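Local coordinates for protein glycosyl hydrolase, family 38 (Enterococcus faecalis, PDB 5KBP) that probably hydrolyses alpha-mannosidic linkages in carbohydrates, as a metal-binding glycoside hydrolase of family 38, at residues Y221-H226 / E272-D277; A526-E531 / A602-K607; E533-K538 / V650-E655. One frame throughout, in Å; residues are numbered along the deposited sequence.

Contact 1: Y221-H226 / E272-D277; sequences YASTNH and EELPED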
loop_
_atom_site.group_PDB
_atom_site.type_symbol
_atom_site.label_atom_id
_atom_site.label_comp_id
_atom_site.label_asym_id
_atom_site.label_seq_id
_atom_site.Cartn_x
_atom_site.Cartn_y
_atom_site.Cartn_z
ATOM N N TYR A 221 39.005 20.245 -13.861
ATOM C CA TYR A 221 38.515 19.419 -14.956
ATOM C C TYR A 221 37.734 20.209 -16.001
ATOM O O TYR A 221 37.089 19.601 -16.859
ATOM C CB TYR A 221 37.640 18.283 -14.416
ATOM C CG TYR A 221 38.110 17.729 -13.091
ATOM C CD1 TYR A 221 39.217 16.892 -13.016
ATOM C CD2 TYR A 221 37.444 18.039 -11.914
ATOM C CE1 TYR A 221 39.646 16.381 -11.804
ATOM C CE2 TYR A 221 37.866 17.534 -10.698
ATOM C CZ TYR A 221 38.967 16.706 -10.649
ATOM O OH TYR A 221 39.387 16.203 -9.440
ATOM N N ALA A 222 37.768 21.535 -15.957
ATOM C CA ALA A 222 37.017 22.339 -16.913
ATOM C C ALA A 222 37.775 22.414 -18.234
ATOM O O ALA A 222 38.927 22.858 -18.271
ATOM C CB ALA A 222 36.769 23.735 -16.353
ATOM N N SER A 223 37.134 21.970 -19.315
ATOM C CA SER A 223 37.695 22.096 -20.654
ATOM C C SER A 223 37.369 23.431 -21.306
ATOM O O SER A 223 37.973 23.767 -22.331
ATOM C CB SER A 223 37.196 20.958 -21.551
ATOM O OG SER A 223 35.781 20.908 -21.566
ATOM N N THR A 224 36.430 24.190 -20.745
ATOM C CA THR A 224 36.062 25.511 -21.231
ATOM C C THR A 224 36.169 26.507 -20.081
ATOM O O THR A 224 36.466 26.142 -18.939
ATOM C CB THR A 224 34.643 25.517 -21.817
ATOM O OG1 THR A 224 33.687 25.448 -20.751
ATOM C CG2 THR A 224 34.439 24.323 -22.739
ATOM N N ASN A 225 35.925 27.779 -20.386
ATOM C CA ASN A 225 35.858 28.811 -19.359
ATOM C C ASN A 225 34.503 28.862 -18.667
ATOM O O ASN A 225 34.254 29.787 -17.887
ATOM C CB ASN A 225 36.183 30.179 -19.964
ATOM C CG ASN A 225 37.611 30.269 -20.460
ATOM O OD1 ASN A 225 38.520 29.679 -19.876
ATOM N ND2 ASN A 225 37.817 31.007 -21.544
ATOM N N HIS A 226 33.630 27.893 -18.934
ATOM C CA HIS A 226 32.290 27.855 -18.366
ATOM C C HIS A 226 32.245 26.789 -17.278
ATOM O O HIS A 226 32.470 25.604 -17.552
ATOM C CB HIS A 226 31.255 27.575 -19.456
ATOM C CG HIS A 226 31.304 28.551 -20.591
ATOM N ND1 HIS A 226 30.695 29.787 -20.539
ATOM C CD2 HIS A 226 31.901 28.478 -21.804
ATOM C CE1 HIS A 226 30.910 30.429 -21.672
ATOM N NE2 HIS A 226 31.639 29.658 -22.457
ATOM N N GLU A 272 29.593 25.211 -27.128
ATOM C CA GLU A 272 29.972 26.097 -28.221
ATOM C C GLU A 272 31.479 26.315 -28.274
ATOM O O GLU A 272 32.023 26.596 -29.347
ATOM C CB GLU A 272 29.238 27.431 -28.075
ATOM C CG GLU A 272 29.209 28.288 -29.327
ATOM C CD GLU A 272 28.077 29.298 -29.302
ATOM O OE1 GLU A 272 27.234 29.273 -30.223
ATOM O OE2 GLU A 272 28.020 30.105 -28.350
ATOM N N GLU A 273 32.164 26.176 -27.141
ATOM C CA GLU A 273 33.607 26.355 -27.044
ATOM C C GLU A 273 34.286 25.055 -26.630
ATOM O O GLU A 273 35.198 25.042 -25.800
ATOM C CB GLU A 273 33.945 27.479 -26.068
ATOM C CG GLU A 273 33.213 28.782 -26.353
ATOM C CD GLU A 273 33.327 29.780 -25.217
ATOM O OE1 GLU A 273 34.109 29.527 -24.277
ATOM O OE2 GLU A 273 32.630 30.815 -25.261
ATOM N N LEU A 274 33.847 23.948 -27.210
ATOM C CA LEU A 274 34.364 22.634 -26.839
ATOM C C LEU A 274 35.661 22.350 -27.591
ATOM O O LEU A 274 35.704 22.502 -28.815
ATOM C CB LEU A 274 33.329 21.556 -27.147
ATOM C CG LEU A 274 33.033 20.514 -26.068
ATOM C CD1 LEU A 274 32.694 21.184 -24.747
ATOM C CD2 LEU A 274 31.897 19.607 -26.516
ATOM N N PRO A 275 36.725 21.940 -26.904
ATOM C CA PRO A 275 37.991 21.673 -27.595
ATOM C C PRO A 275 37.930 20.392 -28.415
ATOM O O PRO A 275 37.088 19.517 -28.205
ATOM C CB PRO A 275 39.000 21.549 -26.449
ATOM C CG PRO A 275 38.183 21.102 -25.285
ATOM C CD PRO A 275 36.836 21.755 -25.447
ATOM N N GLU A 276 38.861 20.293 -29.367
ATOM C CA GLU A 276 38.900 19.151 -30.272
ATOM C C GLU A 276 39.485 17.901 -29.629
ATOM O O GLU A 276 39.234 16.795 -30.120
ATOM C CB GLU A 276 39.702 19.499 -31.529
ATOM C CG GLU A 276 39.087 20.606 -32.368
ATOM N N ASP A 277 40.254 18.043 -28.550
ATOM C CA ASP A 277 40.867 16.907 -27.876
ATOM C C ASP A 277 39.973 16.309 -26.797
ATOM O O ASP A 277 40.480 15.662 -25.873
ATOM C CB ASP A 277 42.214 17.314 -27.273
ATOM C CG ASP A 277 42.065 18.261 -26.097
ATOM O OD1 ASP A 277 41.134 19.093 -26.113
ATOM O OD2 ASP A 277 42.877 18.167 -25.152
HETATM O O HOH W 1 35.031 32.152 -23.315
#
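Glu273 reaches from the loop after helix 263-270 to His226, the first residue of strand 226-231, making a His-carboxylate hydrogen bond within the N-terminal family 38 domain. From CB the chain leaves with CG beside the backbone N, anti to the carbonyl carbon (chi1 -52°), and runs extended to CD, which lies at the edge of the imidazole. Glu273 OE2 accepts from His226 NE2 at 3.2 Å in a nearly straight bond (169°). It sits in the ring plane; the donor lies well above the carboxylate plane, and the two flat groups are turned 52° apart. Glu273 OE1 lies 3.1 Å from His226 NE2. A water donates a hydrogen bond to this oxygen and in turn accepts a weak one from Asn225 ND2. On the far side of the imidazole, ND1 is bonded to Tyr10 OH, so both ring nitrogens have partners.

Nearer the backbone, Thr224 CG2 packs 3.2 Å from Glu273 O, while OG1 accepts from His226 N in an ST turn. Ser223 turns its hydroxyl to Glu174, and its CB rests against the proline ring, 3.9 Å from Pro275 CG.

Contact 2: A526-E531 / A602-K607; sequences ATNEME and ASYQIK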
loop_
_atom_site.group_PDB
_atom_site.type_symbol
_atom_site.label_atom_id
_atom_site.label_comp_id
_atom_site.label_asym_id
_atom_site.label_seq_id
_atom_site.Cartn_x
_atom_site.Cartn_y
_atom_site.Cartn_z
ATOM N N ALA A 526 14.596 -45.068 -12.980
ATOM C CA ALA A 526 15.424 -46.020 -12.247
ATOM C C ALA A 526 16.831 -45.487 -12.018
ATOM O O ALA A 526 17.501 -45.899 -11.065
ATOM C CB ALA A 526 15.475 -47.354 -12.987
ATOM N N THR A 527 17.293 -44.573 -12.872
ATOM C CA THR A 527 18.616 -43.973 -12.745
ATOM C C THR A 527 18.558 -42.457 -12.599
ATOM O O THR A 527 19.607 -41.803 -12.648
ATOM C CB THR A 527 19.486 -44.346 -13.950
ATOM O OG1 THR A 527 18.842 -43.914 -15.155
ATOM C CG2 THR A 527 19.698 -45.851 -14.008
ATOM N N ASN A 528 17.365 -41.885 -12.417
ATOM C CA ASN A 528 17.181 -40.440 -12.273
ATOM C C ASN A 528 17.747 -39.695 -13.483
ATOM O O ASN A 528 18.642 -38.855 -13.371
ATOM C CB ASN A 528 17.812 -39.934 -10.970
ATOM C CG ASN A 528 17.162 -40.527 -9.738
ATOM O OD1 ASN A 528 15.988 -40.894 -9.759
ATOM N ND2 ASN A 528 17.923 -40.617 -8.653
ATOM N N GLU A 529 17.202 -40.014 -14.655
ATOM C CA GLU A 529 17.708 -39.476 -15.907
ATOM C C GLU A 529 16.566 -39.001 -16.793
ATOM O O GLU A 529 15.462 -39.554 -16.768
ATOM C CB GLU A 529 18.549 -40.517 -16.663
ATOM C CG GLU A 529 19.922 -40.753 -16.059
ATOM C CD GLU A 529 20.705 -41.834 -16.778
ATOM O OE1 GLU A 529 20.160 -42.942 -16.965
ATOM O OE2 GLU A 529 21.866 -41.571 -17.158
ATOM N N MET A 530 16.848 -37.958 -17.570
ATOM C CA MET A 530 15.968 -37.467 -18.618
ATOM C C MET A 530 16.790 -37.252 -19.879
ATOM O O MET A 530 18.005 -37.042 -19.820
ATOM C CB MET A 530 15.286 -36.146 -18.235
ATOM C CG MET A 530 14.458 -36.190 -16.973
ATOM S SD MET A 530 13.738 -34.581 -16.591
ATOM C CE MET A 530 15.212 -33.578 -16.422
ATOM N N GLU A 531 16.117 -37.299 -21.027
ATOM C CA GLU A 531 16.780 -36.967 -22.281
ATOM C C GLU A 531 15.736 -36.760 -23.367
ATOM O O GLU A 531 14.674 -37.390 -23.356
ATOM C CB GLU A 531 17.780 -38.052 -22.706
ATOM C CG GLU A 531 17.158 -39.350 -23.186
ATOM C CD GLU A 531 18.199 -40.407 -23.494
ATOM O OE1 GLU A 531 18.694 -41.051 -22.545
ATOM O OE2 GLU A 531 18.536 -40.583 -24.684
ATOM N N ALA A 602 8.601 -34.233 -18.631
ATOM C CA ALA A 602 9.012 -34.967 -17.445
ATOM C C ALA A 602 9.661 -33.996 -16.470
ATOM O O ALA A 602 10.328 -33.041 -16.876
ATOM C CB ALA A 602 9.979 -36.105 -17.786
ATOM N N SER A 603 9.456 -34.246 -15.177
ATOM C CA SER A 603 9.983 -33.378 -14.135
ATOM C C SER A 603 10.466 -34.213 -12.959
ATOM O O SER A 603 9.888 -35.253 -12.633
ATOM C CB SER A 603 8.935 -32.365 -13.652
ATOM O OG SER A 603 7.875 -33.016 -12.973
ATOM N N TYR A 604 11.536 -33.737 -12.323
ATOM C CA TYR A 604 12.109 -34.358 -11.138
ATOM C C TYR A 604 12.096 -33.373 -9.978
ATOM O O TYR A 604 12.283 -32.167 -10.173
ATOM C CB TYR A 604 13.551 -34.816 -11.390
ATOM C CG TYR A 604 13.678 -36.174 -12.041
ATOM C CD1 TYR A 604 13.450 -36.339 -13.399
ATOM C CD2 TYR A 604 14.044 -37.287 -11.297
ATOM C CE1 TYR A 604 13.572 -37.578 -13.996
ATOM C CE2 TYR A 604 14.170 -38.531 -11.887
ATOM C CZ TYR A 604 13.933 -38.668 -13.237
ATOM O OH TYR A 604 14.057 -39.900 -13.833
ATOM N N GLN A 605 11.882 -33.892 -8.774
ATOM C CA GLN A 605 11.992 -33.107 -7.553
ATOM C C GLN A 605 13.305 -33.448 -6.866
ATOM O O GLN A 605 13.602 -34.624 -6.632
ATOM C CB GLN A 605 10.821 -33.377 -6.608
ATOM C CG GLN A 605 10.792 -32.459 -5.395
ATOM C CD GLN A 605 9.997 -33.035 -4.241
ATOM O OE1 GLN A 605 10.278 -34.136 -3.766
ATOM N NE2 GLN A 605 8.998 -32.290 -3.779
ATOM N N ILE A 606 14.092 -32.423 -6.554
ATOM C CA ILE A 606 15.365 -32.583 -5.861
ATOM C C ILE A 606 15.248 -31.899 -4.507
ATOM O O ILE A 606 15.042 -30.681 -4.438
ATOM C CB ILE A 606 16.536 -32.003 -6.667
ATOM C CG1 ILE A 606 16.605 -32.651 -8.051
ATOM C CG2 ILE A 606 17.843 -32.206 -5.917
ATOM C CD1 ILE A 606 17.679 -32.071 -8.944
ATOM N N LYS A 607 15.378 -32.678 -3.437
ATOM C CA LYS A 607 15.303 -32.170 -2.075
ATOM C C LYS A 607 16.670 -32.268 -1.414
ATOM O O LYS A 607 17.270 -33.348 -1.371
ATOM C CB LYS A 607 14.268 -32.940 -1.253
ATOM C CG LYS A 607 12.845 -32.430 -1.401
ATOM C CD LYS A 607 11.918 -33.131 -0.423
ATOM C CE LYS A 607 10.521 -32.538 -0.451
ATOM N NZ LYS A 607 9.637 -33.188 0.556
#
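Tyr604 overlaps Met530 along the CD1 and CE1 side of its ring, while CE2 meets Asn528, just before strand 529-531. On the Met530 side, Tyr604 CE1 lies 3.4 Å from Met530 CG, and this methylene approaches the ring obliquely. The sulfur follows: Met530 SD is 4.9 Å from the centroid of the Tyr604 ring and 76° off the ring normal, which places it at the edge in a Met-aromatic contact. The two side chains slide past each other in opposite directions. The sulfur also reaches Ala602, two residues earlier on the same strand as Tyr604, with Met530 SD 4.2 Å from Ala602 CB.

The strands belong to two different antiparallel sheets, packed face to face as a beta sandwich in the C-terminal family 38 region. Their short axes come within 8.5 Å and run nearly antiparallel, at 151°, while the backbone bonds of each go to its own sheet: Met530 pairs with Val537 and Ala602 with Met652. Ala523 of the adjoining strand 523-524 touches Met530, Ala602 and Tyr604, adding to the apolar layer.

At the ring's outer end the phenol meets main chain. Glu529 N gives Tyr604 OH a weak hydrogen bond of 3.3 Å, bent to 121°. Glu529 O lies at the same distance, 3.3 Å, from Tyr604 OH. Asn528 and Glu529 form a G1 beta bulge opposite Gln524, and the positive phi of Asn528 belongs to that bulge. At this bulge the backbone lies against the phenol, with Asn528 CA 3.5 Å from Tyr604 OH.

Contact 3: E533-K538 / V650-E655; sequences EFIQVK and VTMIKE
Met652 points from strand 641-653 toward strand 535-539 and turns its terminal methyl to Ile535 and Val537. CG stands anti to the backbone N, and the bend at chi3 (-66°) brings CE up to both: Met652 CE is 3.7 Å from Ile535 CG1 and 3.6 Å from Val537 CG2. The approaches differ. Ile535 and the methionine reach toward each other tip to tip, whereas Val537 and the methionine slide past each other in opposite directions. Ile535 CD1 lies as close to the methyl as CG1 does, so the tip of the isoleucine takes part along with its middle.

Here two antiparallel sheets of a beta sandwich face each other, and the methyl lies in the layer between them. The touching parts run 172° apart, and the CA atoms of Val537 and Met652 stay 9.2 Å apart, a separation spanned by side chains. Leu659 of the adjacent strand 659-667 touches both Ile535 and Val537, while Met530 lies against Met652, continuing the apolar layer.

Beyond the strand ends the contact becomes polar and more open to solvent. Phe534 turns the CE2 corner of its ring to the opposing main chain, 3.9 Å from Glu655 C, which sits at the ring edge near its plane. Glu533 CG lies over the centre of one face of that ring, 3.4 Å above the plane. From there the glutamate extends until Glu533 OE1 is 3.8 Å from Glu655 OE1, two like-charged groups close together with the carboxylate planes 60° apart. A long, weak ion pair from Glu655 to Lys497, and Lys654 NZ, 6.3 Å from Glu533 OE1 and not in contact with it, may temper the repulsion.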
loop_
_atom_site.group_PDB
_atom_site.type_symbol
_atom_site.label_atom_id
_atom_site.label_comp_id
_atom_site.label_asym_id
_atom_site.label_seq_id
_atom_site.Cartn_x
_atom_site.Cartn_y
_atom_site.Cartn_z
ATOM N N GLU A 533 15.940 -34.924 -27.733
ATOM C CA GLU A 533 16.785 -34.871 -28.917
ATOM C C GLU A 533 17.880 -33.818 -28.817
ATOM O O GLU A 533 18.677 -33.683 -29.752
ATOM C CB GLU A 533 15.927 -34.615 -30.160
ATOM C CG GLU A 533 15.169 -33.303 -30.121
ATOM C CD GLU A 533 14.163 -33.177 -31.247
ATOM O OE1 GLU A 533 12.981 -33.516 -31.031
ATOM O OE2 GLU A 533 14.558 -32.746 -32.351
ATOM N N PHE A 534 17.948 -33.078 -27.712
ATOM C CA PHE A 534 18.950 -32.033 -27.538
ATOM C C PHE A 534 19.905 -32.319 -26.391
ATOM O O PHE A 534 21.124 -32.203 -26.565
ATOM C CB PHE A 534 18.271 -30.676 -27.305
ATOM C CG PHE A 534 17.176 -30.363 -28.280
ATOM C CD1 PHE A 534 17.470 -29.988 -29.580
ATOM C CD2 PHE A 534 15.849 -30.424 -27.888
ATOM C CE1 PHE A 534 16.459 -29.693 -30.476
ATOM C CE2 PHE A 534 14.835 -30.128 -28.777
ATOM C CZ PHE A 534 15.140 -29.762 -30.073
ATOM N N ILE A 535 19.389 -32.683 -25.219
ATOM C CA ILE A 535 20.197 -32.822 -24.016
ATOM C C ILE A 535 19.928 -34.171 -23.366
ATOM O O ILE A 535 18.848 -34.751 -23.511
ATOM C CB ILE A 535 19.923 -31.678 -23.013
ATOM C CG1 ILE A 535 18.439 -31.643 -22.638
ATOM C CG2 ILE A 535 20.360 -30.341 -23.590
ATOM C CD1 ILE A 535 18.077 -30.529 -21.680
ATOM N N GLN A 536 20.928 -34.667 -22.639
ATOM C CA GLN A 536 20.813 -35.881 -21.839
ATOM C C GLN A 536 21.157 -35.517 -20.401
ATOM O O GLN A 536 22.284 -35.096 -20.119
ATOM C CB GLN A 536 21.738 -36.981 -22.367
ATOM C CG GLN A 536 21.350 -38.396 -21.948
ATOM C CD GLN A 536 21.783 -38.738 -20.536
ATOM O OE1 GLN A 536 22.673 -38.099 -19.974
ATOM N NE2 GLN A 536 21.157 -39.754 -19.955
ATOM N N VAL A 537 20.192 -35.674 -19.500
ATOM C CA VAL A 537 20.295 -35.169 -18.135
ATOM C C VAL A 537 20.425 -36.339 -17.171
ATOM O O VAL A 537 19.616 -37.274 -17.203
ATOM C CB VAL A 537 19.084 -34.292 -17.773
ATOM C CG1 VAL A 537 19.164 -33.844 -16.319
ATOM C CG2 VAL A 537 19.008 -33.097 -18.706
ATOM N N LYS A 538 21.445 -36.284 -16.317
ATOM C CA LYS A 538 21.608 -37.205 -15.203
ATOM C C LYS A 538 21.593 -36.404 -13.911
ATOM O O LYS A 538 22.291 -35.391 -13.798
ATOM C CB LYS A 538 22.910 -38.005 -15.322
ATOM C CG LYS A 538 23.327 -38.741 -14.046
ATOM C CD LYS A 538 22.294 -39.773 -13.615
ATOM C CE LYS A 538 22.706 -40.484 -12.332
ATOM N NZ LYS A 538 23.957 -41.272 -12.506
ATOM N N VAL A 650 13.208 -29.781 -11.530
ATOM C CA VAL A 650 13.876 -29.750 -12.827
ATOM C C VAL A 650 12.914 -30.302 -13.870
ATOM O O VAL A 650 12.496 -31.461 -13.789
ATOM C CB VAL A 650 15.185 -30.554 -12.802
ATOM C CG1 VAL A 650 15.894 -30.452 -14.145
ATOM C CG2 VAL A 650 16.085 -30.067 -11.678
ATOM N N THR A 651 12.565 -29.475 -14.853
ATOM C CA THR A 651 11.556 -29.819 -15.845
ATOM C C THR A 651 12.161 -29.809 -17.242
ATOM O O THR A 651 12.952 -28.923 -17.584
ATOM C CB THR A 651 10.371 -28.846 -15.784
ATOM O OG1 THR A 651 9.881 -28.770 -14.439
ATOM C CG2 THR A 651 9.245 -29.316 -16.697
ATOM N N MET A 652 11.784 -30.804 -18.044
ATOM C CA MET A 652 12.200 -30.907 -19.435
ATOM C C MET A 652 10.994 -31.271 -20.288
ATOM O O MET A 652 10.191 -32.127 -19.906
ATOM C CB MET A 652 13.301 -31.962 -19.620
ATOM C CG MET A 652 13.515 -32.384 -21.069
ATOM S SD MET A 652 14.414 -33.937 -21.247
ATOM C CE MET A 652 16.004 -33.457 -20.592
ATOM N N ILE A 653 10.872 -30.621 -21.442
ATOM C CA ILE A 653 9.840 -30.949 -22.412
ATOM C C ILE A 653 10.501 -31.535 -23.660
ATOM O O ILE A 653 11.711 -31.432 -23.861
ATOM C CB ILE A 653 8.957 -29.734 -22.757
ATOM C CG1 ILE A 653 9.759 -28.669 -23.504
ATOM C CG2 ILE A 653 8.347 -29.149 -21.494
ATOM C CD1 ILE A 653 8.931 -27.470 -23.912
ATOM N N LYS A 654 9.678 -32.157 -24.508
ATOM C CA LYS A 654 10.208 -32.913 -25.640
ATOM C C LYS A 654 10.792 -32.000 -26.712
ATOM O O LYS A 654 11.872 -32.276 -27.246
ATOM C CB LYS A 654 9.111 -33.797 -26.237
ATOM C CG LYS A 654 9.497 -34.469 -27.546
ATOM C CD LYS A 654 8.331 -35.249 -28.134
ATOM C CE LYS A 654 8.700 -35.853 -29.480
ATOM N NZ LYS A 654 7.581 -36.639 -30.067
ATOM N N GLU A 655 10.101 -30.906 -27.039
ATOM C CA GLU A 655 10.421 -30.101 -28.211
ATOM C C GLU A 655 11.244 -28.860 -27.877
ATOM O O GLU A 655 11.194 -27.869 -28.613
ATOM C CB GLU A 655 9.138 -29.704 -28.939
ATOM C CG GLU A 655 8.225 -30.869 -29.296
ATOM C CD GLU A 655 8.730 -31.677 -30.480
ATOM O OE1 GLU A 655 9.821 -31.367 -31.002
ATOM O OE2 GLU A 655 8.027 -32.623 -30.893
#

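How the contacts relate
From the N terminus, contact 1 closes first: it joins the loops following helices 204-219 and 263-270, with 45 residues between its segments, in the N-terminal domain. Contacts 2 and 3 come later in series and lie on the opposite side of the chain's centre; nearest atoms are about 53 and 50 Å from contact 1. Contact 2 closes over 70 residues and contact 3 over 111. These two cross, since their segments alternate in the order 526-531, 533-538, 602-607, 650-655. Their centres are 10 Å apart. Strands 529-531 and 535-539 are neighbours in one sheet, 601-613 and 641-653 in the other, so both contacts join the same pair of sheets at adjacent places.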